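Local coordinates for uncharacterized protein (Cricetid herpesvirus 2, PDB 4ZKQ), which probably acts as a viral decoy receptor that binds host chemokines, at residues Thr80-Trp94 against Gln133-Glu145. Numbering follows the deposited sequence.
Sequences TCPACLGRAVLVGKW and QRLFFAKFLGTEE
The ring of Phe-136 lies over Gly-92, one face toward the glycine's CA, which sits 3.7 Å from the ring centroid and 19° off its normal, a CH-pi contact. CG of Phe-136 sits between the backbone N and the carbonyl carbon (chi1 62°), which turns the ring over Gly-92, where there is no side chain in its way. At the ring's edge, near its plane, stand Leu-90 CD2 and Trp-94 CB. Leu-90 CB lies 4.0 Å from Phe-140 CE2, on the same face of the sheet. On the opposite face, Leu-141 CD1 stands 4.0 Å above the plane of the Arg-87 guanidinium, displaced toward its rim; water 2 sits at its edge, in plane, accepting from NH1 and donating to Phe-140 O. Strands 85-94 and 133-143 pair antiparallel, with 150° between their N-to-C directions and hydrogen-bonded pairs running from Gly-86/Gly-142 to Gly-92/Phe-136, and are inner strands of a mixed sheet, between 161-169 and 117-125. Val-91 CG1 touches Leu-135 CD1 at 4.1 Å. Past the strands, the Glu-144 carboxylate takes two backbone N-H groups: Thr-80 N reaches the syn lone pair of OE1 at 3.1 Å, while Cys-81 N approaches OE2 from above the carboxylate plane at 2.7 Å. These bonds join Glu-144 to the first residue of the type I turn Cys-81 to Cys-84, itself closed by a disulfide, and to the residue before it. Water 1 links Pro-82 O, Thr-143 OG1 and Glu-145 OE1.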
loop_
_atom_site.group_PDB
_atom_site.type_symbol
_atom_site.label_atom_id
_atom_site.label_comp_id
_atom_site.label_asym_id
_atom_site.label_seq_id
_atom_site.Cartn_x
_atom_site.Cartn_y
_atom_site.Cartn_z
ATOM N N THR A 80 -4.356 3.747 3.028
ATOM C CA THR A 80 -5.628 4.083 2.395
ATOM C C THR A 80 -6.735 3.405 3.181
ATOM O O THR A 80 -7.561 4.071 3.791
ATOM C CB THR A 80 -5.699 3.669 0.913
ATOM O OG1 THR A 80 -4.698 4.371 0.166
ATOM C CG2 THR A 80 -7.072 4.024 0.336
ATOM N N CYS A 81 -6.743 2.077 3.151
ATOM C CA CYS A 81 -7.714 1.275 3.888
ATOM C C CYS A 81 -7.004 0.171 4.676
ATOM O O CYS A 81 -6.811 -0.927 4.165
ATOM C CB CYS A 81 -8.734 0.649 2.938
ATOM S SG CYS A 81 -10.009 -0.293 3.813
ATOM N N PRO A 82 -6.620 0.460 5.926
ATOM C CA PRO A 82 -5.819 -0.480 6.721
ATOM C C PRO A 82 -6.401 -1.889 6.836
ATOM O O PRO A 82 -5.627 -2.849 6.821
ATOM C CB PRO A 82 -5.766 0.194 8.094
ATOM C CG PRO A 82 -5.850 1.658 7.783
ATOM C CD PRO A 82 -6.783 1.759 6.607
ATOM N N ALA A 83 -7.723 -2.019 6.918
ATOM C CA ALA A 83 -8.349 -3.316 7.172
ATOM C C ALA A 83 -8.767 -4.044 5.895
ATOM O O ALA A 83 -9.064 -5.237 5.938
ATOM C CB ALA A 83 -9.555 -3.138 8.083
ATOM N N CYS A 84 -8.786 -3.334 4.767
ATOM C CA CYS A 84 -9.185 -3.926 3.483
ATOM C C CYS A 84 -8.242 -5.053 3.066
ATOM O O CYS A 84 -7.026 -4.915 3.157
ATOM C CB CYS A 84 -9.219 -2.868 2.385
ATOM S SG CYS A 84 -10.612 -1.692 2.466
ATOM N N LEU A 85 -8.805 -6.165 2.608
ATOM C CA LEU A 85 -7.998 -7.253 2.068
ATOM C C LEU A 85 -7.585 -6.962 0.632
ATOM O O LEU A 85 -8.334 -6.360 -0.131
ATOM C CB LEU A 85 -8.763 -8.573 2.113
ATOM C CG LEU A 85 -8.920 -9.207 3.494
ATOM C CD1 LEU A 85 -9.793 -10.443 3.382
ATOM C CD2 LEU A 85 -7.567 -9.557 4.085
ATOM N N GLY A 86 -6.389 -7.412 0.276
ATOM C CA GLY A 86 -5.892 -7.282 -1.077
ATOM C C GLY A 86 -5.006 -8.459 -1.415
ATOM O O GLY A 86 -4.659 -9.246 -0.539
ATOM N N ARG A 87 -4.651 -8.585 -2.690
ATOM C CA ARG A 87 -3.730 -9.620 -3.135
ATOM C C ARG A 87 -2.434 -8.977 -3.591
ATOM O O ARG A 87 -2.446 -8.044 -4.392
ATOM C CB ARG A 87 -4.350 -10.448 -4.264
ATOM C CG ARG A 87 -5.660 -11.109 -3.844
ATOM C CD ARG A 87 -6.225 -12.050 -4.896
ATOM N NE ARG A 87 -7.499 -12.617 -4.454
ATOM C CZ ARG A 87 -7.616 -13.672 -3.654
ATOM N NH1 ARG A 87 -6.535 -14.297 -3.202
ATOM N NH2 ARG A 87 -8.821 -14.107 -3.301
ATOM N N ALA A 88 -1.322 -9.466 -3.056
ATOM C CA ALA A 88 -0.012 -8.944 -3.413
ATOM C C ALA A 88 0.778 -9.974 -4.200
ATOM O O ALA A 88 0.713 -11.165 -3.913
ATOM C CB ALA A 88 0.755 -8.536 -2.169
ATOM N N VAL A 89 1.508 -9.506 -5.204
ATOM C CA VAL A 89 2.526 -10.315 -5.846
ATOM C C VAL A 89 3.880 -9.636 -5.690
ATOM O O VAL A 89 4.077 -8.491 -6.115
ATOM C CB VAL A 89 2.236 -10.554 -7.342
ATOM C CG1 VAL A 89 3.322 -11.419 -7.963
ATOM C CG2 VAL A 89 0.871 -11.221 -7.525
ATOM N N LEU A 90 4.790 -10.362 -5.050
ATOM C CA LEU A 90 6.198 -9.999 -4.949
ATOM C C LEU A 90 6.952 -10.557 -6.150
ATOM O O LEU A 90 6.854 -11.742 -6.446
ATOM C CB LEU A 90 6.783 -10.547 -3.640
ATOM C CG LEU A 90 8.308 -10.560 -3.478
ATOM C CD1 LEU A 90 8.842 -9.151 -3.291
ATOM C CD2 LEU A 90 8.730 -11.457 -2.311
ATOM N N VAL A 91 7.690 -9.702 -6.850
ATOM C CA VAL A 91 8.529 -10.138 -7.964
ATOM C C VAL A 91 9.919 -9.545 -7.815
ATOM O O VAL A 91 10.081 -8.327 -7.834
ATOM C CB VAL A 91 7.950 -9.717 -9.318
ATOM C CG1 VAL A 91 8.800 -10.263 -10.466
ATOM C CG2 VAL A 91 6.517 -10.164 -9.437
ATOM N N GLY A 92 10.917 -10.410 -7.668
ATOM C CA GLY A 92 12.277 -9.966 -7.429
ATOM C C GLY A 92 13.218 -10.404 -8.521
ATOM O O GLY A 92 13.015 -11.443 -9.153
ATOM N N LYS A 93 14.242 -9.596 -8.753
ATOM C CA LYS A 93 15.269 -9.927 -9.727
ATOM C C LYS A 93 16.452 -10.581 -9.031
ATOM O O LYS A 93 17.001 -10.031 -8.077
ATOM C CB LYS A 93 15.723 -8.684 -10.489
ATOM C CG LYS A 93 16.895 -8.965 -11.405
ATOM C CD LYS A 93 16.867 -8.102 -12.643
ATOM C CE LYS A 93 18.069 -8.381 -13.521
ATOM N NZ LYS A 93 19.345 -8.055 -12.824
ATOM N N TRP A 94 16.828 -11.760 -9.521
ATOM C CA TRP A 94 17.900 -12.558 -8.937
ATOM C C TRP A 94 19.109 -12.565 -9.865
ATOM O O TRP A 94 19.012 -12.987 -11.011
ATOM C CB TRP A 94 17.423 -13.990 -8.687
ATOM C CG TRP A 94 18.447 -14.870 -8.036
ATOM C CD1 TRP A 94 19.304 -15.733 -8.658
ATOM C CD2 TRP A 94 18.720 -14.975 -6.632
ATOM N NE1 TRP A 94 20.092 -16.369 -7.728
ATOM C CE2 TRP A 94 19.754 -15.921 -6.478
ATOM C CE3 TRP A 94 18.191 -14.364 -5.494
ATOM C CZ2 TRP A 94 20.268 -16.266 -5.230
ATOM C CZ3 TRP A 94 18.701 -14.708 -4.255
ATOM C CH2 TRP A 94 19.731 -15.652 -4.133
ATOM N N GLN A 133 16.402 -12.527 -18.001
ATOM C CA GLN A 133 16.344 -12.161 -16.590
ATOM C C GLN A 133 15.812 -13.304 -15.747
ATOM O O GLN A 133 14.852 -13.972 -16.120
ATOM C CB GLN A 133 15.467 -10.929 -16.388
ATOM C CG GLN A 133 15.954 -9.696 -17.122
ATOM C CD GLN A 133 15.130 -8.469 -16.792
ATOM O OE1 GLN A 133 13.915 -8.558 -16.614
ATOM N NE2 GLN A 133 15.787 -7.318 -16.698
ATOM N N ARG A 134 16.458 -13.517 -14.608
ATOM C CA ARG A 134 16.013 -14.495 -13.633
ATOM C C ARG A 134 15.186 -13.788 -12.560
ATOM O O ARG A 134 15.690 -12.904 -11.863
ATOM C CB ARG A 134 17.218 -15.204 -13.017
ATOM C CG ARG A 134 16.891 -16.466 -12.256
ATOM C CD ARG A 134 16.460 -17.590 -13.192
ATOM N NE ARG A 134 16.322 -18.847 -12.467
ATOM C CZ ARG A 134 15.543 -19.860 -12.833
ATOM N NH1 ARG A 134 14.806 -19.783 -13.933
ATOM N NH2 ARG A 134 15.505 -20.954 -12.088
ATOM N N LEU A 135 13.917 -14.172 -12.442
ATOM C CA LEU A 135 13.014 -13.573 -11.463
ATOM C C LEU A 135 12.479 -14.608 -10.486
ATOM O O LEU A 135 12.333 -15.778 -10.838
ATOM C CB LEU A 135 11.832 -12.902 -12.159
ATOM C CG LEU A 135 12.137 -11.837 -13.210
ATOM C CD1 LEU A 135 10.848 -11.351 -13.845
ATOM C CD2 LEU A 135 12.903 -10.682 -12.607
ATOM N N PHE A 136 12.169 -14.169 -9.267
ATOM C CA PHE A 136 11.431 -15.007 -8.328
ATOM C C PHE A 136 10.132 -14.302 -7.942
ATOM O O PHE A 136 10.054 -13.074 -7.977
ATOM C CB PHE A 136 12.270 -15.335 -7.085
ATOM C CG PHE A 136 12.685 -14.133 -6.267
ATOM C CD1 PHE A 136 11.869 -13.642 -5.260
ATOM C CD2 PHE A 136 13.916 -13.530 -6.477
ATOM C CE1 PHE A 136 12.261 -12.553 -4.498
ATOM C CE2 PHE A 136 14.312 -12.437 -5.727
ATOM C CZ PHE A 136 13.487 -11.952 -4.731
ATOM N N PHE A 137 9.106 -15.071 -7.598
ATOM C CA PHE A 137 7.848 -14.461 -7.180
ATOM C C PHE A 137 7.056 -15.276 -6.169
ATOM O O PHE A 137 7.281 -16.477 -5.986
ATOM C CB PHE A 137 6.971 -14.174 -8.409
ATOM C CG PHE A 137 6.454 -15.410 -9.098
ATOM C CD1 PHE A 137 7.187 -16.015 -10.103
ATOM C CD2 PHE A 137 5.222 -15.953 -8.754
ATOM C CE1 PHE A 137 6.710 -17.149 -10.746
ATOM C CE2 PHE A 137 4.740 -17.091 -9.396
ATOM C CZ PHE A 137 5.491 -17.683 -10.393
ATOM N N ALA A 138 6.141 -14.590 -5.491
ATOM C CA ALA A 138 5.237 -15.217 -4.532
ATOM C C ALA A 138 3.989 -14.375 -4.420
ATOM O O ALA A 138 4.046 -13.151 -4.534
ATOM C CB ALA A 138 5.892 -15.368 -3.177
ATOM N N LYS A 139 2.865 -15.040 -4.185
ATOM C CA LYS A 139 1.581 -14.367 -4.062
ATOM C C LYS A 139 1.088 -14.423 -2.623
ATOM O O LYS A 139 1.196 -15.459 -1.967
ATOM C CB LYS A 139 0.568 -15.012 -5.010
ATOM C CG LYS A 139 -0.792 -14.361 -5.000
ATOM C CD LYS A 139 -1.636 -14.906 -6.142
ATOM C CE LYS A 139 -3.089 -14.498 -6.008
ATOM N NZ LYS A 139 -3.951 -15.265 -6.941
ATOM N N PHE A 140 0.559 -13.302 -2.141
ATOM C CA PHE A 140 0.094 -13.187 -0.759
ATOM C C PHE A 140 -1.324 -12.656 -0.728
ATOM O O PHE A 140 -1.774 -12.011 -1.668
ATOM C CB PHE A 140 0.995 -12.253 0.059
ATOM C CG PHE A 140 2.449 -12.604 -0.005
ATOM C CD1 PHE A 140 2.898 -13.812 0.496
ATOM C CD2 PHE A 140 3.372 -11.723 -0.554
ATOM C CE1 PHE A 140 4.235 -14.149 0.441
ATOM C CE2 PHE A 140 4.716 -12.057 -0.608
ATOM C CZ PHE A 140 5.147 -13.270 -0.106
ATOM N N LEU A 141 -2.009 -12.908 0.380
ATOM C CA LEU A 141 -3.336 -12.370 0.613
ATOM C C LEU A 141 -3.355 -11.801 2.015
ATOM O O LEU A 141 -3.099 -12.515 2.973
ATOM C CB LEU A 141 -4.397 -13.453 0.455
ATOM C CG LEU A 141 -5.820 -13.123 0.902
ATOM C CD1 LEU A 141 -6.431 -12.040 0.044
ATOM C CD2 LEU A 141 -6.660 -14.386 0.837
ATOM N N GLY A 142 -3.647 -10.517 2.138
ATOM C CA GLY A 142 -3.628 -9.891 3.444
ATOM C C GLY A 142 -4.131 -8.473 3.386
ATOM O O GLY A 142 -4.554 -7.999 2.333
ATOM N N THR A 143 -4.080 -7.790 4.521
ATOM C CA THR A 143 -4.515 -6.406 4.580
ATOM C C THR A 143 -3.390 -5.505 4.123
ATOM O O THR A 143 -2.269 -5.967 3.901
ATOM C CB THR A 143 -4.936 -5.993 5.997
ATOM O OG1 THR A 143 -3.773 -5.934 6.835
ATOM C CG2 THR A 143 -5.937 -6.969 6.567
ATOM N N GLU A 144 -3.692 -4.214 3.995
ATOM C CA GLU A 144 -2.697 -3.207 3.630
ATOM C C GLU A 144 -1.470 -3.171 4.512
ATOM O O GLU A 144 -0.389 -2.792 4.058
ATOM C CB GLU A 144 -3.301 -1.810 3.680
ATOM C CG GLU A 144 -4.184 -1.445 2.529
ATOM C CD GLU A 144 -4.490 0.032 2.531
ATOM O OE1 GLU A 144 -4.057 0.740 3.473
ATOM O OE2 GLU A 144 -5.173 0.485 1.596
ATOM N N GLU A 145 -1.654 -3.515 5.782
ATOM C CA GLU A 145 -0.597 -3.404 6.779
ATOM C C GLU A 145 0.348 -4.603 6.774
ATOM O O GLU A 145 1.338 -4.628 7.508
ATOM C CB GLU A 145 -1.221 -3.242 8.167
ATOM C CG GLU A 145 -2.414 -2.296 8.186
ATOM C CD GLU A 145 -2.747 -1.807 9.579
ATOM O OE1 GLU A 145 -3.697 -2.343 10.187
ATOM O OE2 GLU A 145 -2.055 -0.887 10.063
HETATM O O HOH W 1 -4.824 -4.731 8.978
HETATM O O HOH W 2 -3.802 -13.624 -2.949
HETATM O O HOH W 3 18.329 -12.160 -13.591
#